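ApaG protein (Pseudomonas aeruginosa, PDB 3NRF) is of unknown function, a DUF4354-family beta protein built on an antiparallel sheet, with a probable signal sequence that would suggest export. Local coordinates at residues Glu89-Ala92 and Val93-Ala96. Numbering follows the deposited sequence.
Sequences EDDA and VYGA
Asp-91 and Tyr-94 meet at the start of a short 3-10 helix, residues 92-95. The helix lies in the loop that joins strand 79-88 to strand 98-102 of the antiparallel sheet. Its backbone bonds run from each N-H to the carbonyl three residues back, the 3-10 pattern. Tyr-94 N donates to Asp-91 O at 2.9 Å, and Gly-95 N donates to Ala-92 O, also at 2.9 Å. Ala-96 N continues the series to Val-93 O.

An Asx turn precedes these bonds. Asp-90 OD1 accepts from Ala-92 N at 3.1 Å, and the N-H points almost straight at it (161°). The donor comes from above the carboxylate plane.

The side chains of Asp-91 and Tyr-94 share one side of the helix. Both have CG opposite the carbonyl carbon and beside the backbone N (chi1 -63° for Tyr-94). This sets the two side chains at a slant to each other, with Tyr-94 CD2 3.9 Å from Asp-91 CB. The carboxylate is turned 55° from the ring plane, so the two groups do not stack. Asp-91 OD1 bonds to Ser-97 OG of the second subunit, which ties the helix to the subunit interface, while the phenol reaches across to strand 7-21, where Tyr-94 OH bonds to Gly-17 O.

Val-93 is buried and packs on Gln-29 and Phe-60. Ser-88 OG bonds to both Val-93 N and Asp-90 O, and so holds the helix to the end of strand 79-88. Beside the Tyr-94 ring, Asp-91 O lies 3.3 Å from Tyr-94 CB and 3.5 Å from Tyr-94 CG.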
ATOM      1  N   GLU B  89      -2.084   0.055  19.678  1.00 16.64           N
ATOM      2  CA  GLU B  89      -2.720  -1.247  19.924  1.00 17.57           C
ATOM      3  C   GLU B  89      -3.660  -1.612  18.811  1.00 16.12           C
ATOM      4  O   GLU B  89      -3.771  -2.807  18.468  1.00 19.37           O
ATOM      5  CB  GLU B  89      -3.553  -1.218  21.202  1.00 18.11           C
ATOM      6  CG  GLU B  89      -2.685  -0.915  22.391  1.00 21.33           C
ATOM      7  CD  GLU B  89      -2.669   0.569  22.772  1.00 25.86           C
ATOM      8  OE1 GLU B  89      -2.726   1.471  21.898  1.00 23.49           O
ATOM      9  OE2 GLU B  89      -2.662   0.851  24.010  1.00 30.28           O
ATOM     10  N   ASP B  90      -4.347  -0.606  18.287  1.00 17.64           N
ATOM     11  CA  ASP B  90      -5.267  -0.718  17.180  1.00 19.39           C
ATOM     12  C   ASP B  90      -4.585  -0.258  15.891  1.00 15.32           C
ATOM     13  O   ASP B  90      -3.353  -0.263  15.811  1.00 16.44           O
ATOM     14  CB  ASP B  90      -6.601   0.006  17.465  1.00 20.08           C
ATOM     15  CG  ASP B  90      -6.428   1.491  17.800  1.00 20.94           C
ATOM     16  OD1 ASP B  90      -5.276   1.988  17.678  1.00 18.66           O
ATOM     17  OD2 ASP B  90      -7.424   2.117  18.230  1.00 21.67           O
ATOM     18  N   ASP B  91      -5.379   0.136  14.897  1.00 19.43           N
ATOM     19  CA  ASP B  91      -4.843   0.561  13.632  1.00 17.75           C
ATOM     20  C   ASP B  91      -4.459   2.045  13.604  1.00 16.70           C
ATOM     21  O   ASP B  91      -4.001   2.519  12.571  1.00 20.02           O
ATOM     22  CB  ASP B  91      -5.829   0.317  12.491  1.00 19.85           C
ATOM     23  CG  ASP B  91      -5.912  -1.124  12.080  1.00 21.56           C
ATOM     24  OD1 ASP B  91      -5.233  -1.980  12.687  1.00 19.71           O
ATOM     25  OD2 ASP B  91      -6.640  -1.354  11.093  1.00 21.02           O
ATOM     26  N   ALA B  92      -4.558   2.751  14.731  1.00 16.94           N
ATOM     27  CA  ALA B  92      -4.380   4.233  14.675  1.00 17.92           C
ATOM     28  C   ALA B  92      -3.024   4.680  14.174  1.00 16.96           C
ATOM     29  O   ALA B  92      -2.939   5.742  13.496  1.00 16.76           O
ATOM     30  CB  ALA B  92      -4.675   4.881  16.024  1.00 16.26           C
ATOM     31  N   VAL B  93      -1.982   3.892  14.434  1.00 13.50           N
ATOM     32  CA  VAL B  93      -0.664   4.284  13.976  1.00 14.75           C
ATOM     33  C   VAL B  93      -0.574   4.387  12.470  1.00 18.83           C
ATOM     34  O   VAL B  93       0.299   5.075  11.942  1.00 18.99           O
ATOM     35  CB  VAL B  93       0.427   3.403  14.560  1.00 13.72           C
ATOM     36  CG1 VAL B  93       0.404   1.978  13.898  1.00 14.85           C
ATOM     37  CG2 VAL B  93       1.782   4.029  14.455  1.00 15.87           C
ATOM     38  N   TYR B  94      -1.467   3.684  11.757  1.00 17.68           N
ATOM     39  CA  TYR B  94      -1.467   3.767  10.301  1.00 21.28           C
ATOM     40  C   TYR B  94      -1.870   5.104   9.793  1.00 28.46           C
ATOM     41  O   TYR B  94      -1.555   5.441   8.604  1.00 27.56           O
ATOM     42  CB  TYR B  94      -2.346   2.652   9.739  1.00 19.61           C
ATOM     43  CG  TYR B  94      -1.773   1.307  10.103  1.00 19.24           C
ATOM     44  CD1 TYR B  94      -0.394   1.070  10.148  1.00 20.62           C
ATOM     45  CD2 TYR B  94      -2.595   0.220  10.363  1.00 19.65           C
ATOM     46  CE1 TYR B  94       0.120  -0.115  10.502  1.00 21.25           C
ATOM     47  CE2 TYR B  94      -2.059  -1.033  10.666  1.00 23.20           C
ATOM     48  CZ  TYR B  94      -0.686  -1.202  10.744  1.00 21.27           C
ATOM     49  OH  TYR B  94      -0.224  -2.486  11.054  1.00 28.12           O
ATOM     50  N   GLY B  95      -2.554   5.854  10.655  1.00 22.60           N
ATOM     51  CA  GLY B  95      -2.932   7.237  10.396  1.00 24.33           C
ATOM     52  C   GLY B  95      -1.859   8.254  10.806  1.00 20.51           C
ATOM     53  O   GLY B  95      -2.128   9.455  10.711  1.00 23.45           O
ATOM     54  N   ALA B  96      -0.707   7.788  11.304  1.00 21.25           N
ATOM     55  CA  ALA B  96       0.426   8.690  11.657  1.00 17.69           C
ATOM     56  C   ALA B  96       0.895   9.315  10.328  1.00 19.53           C
ATOM     57  O   ALA B  96       1.202   8.602   9.368  1.00 29.43           O
ATOM     58  CB  ALA B  96       1.533   7.959  12.306  1.00 17.93           C
TER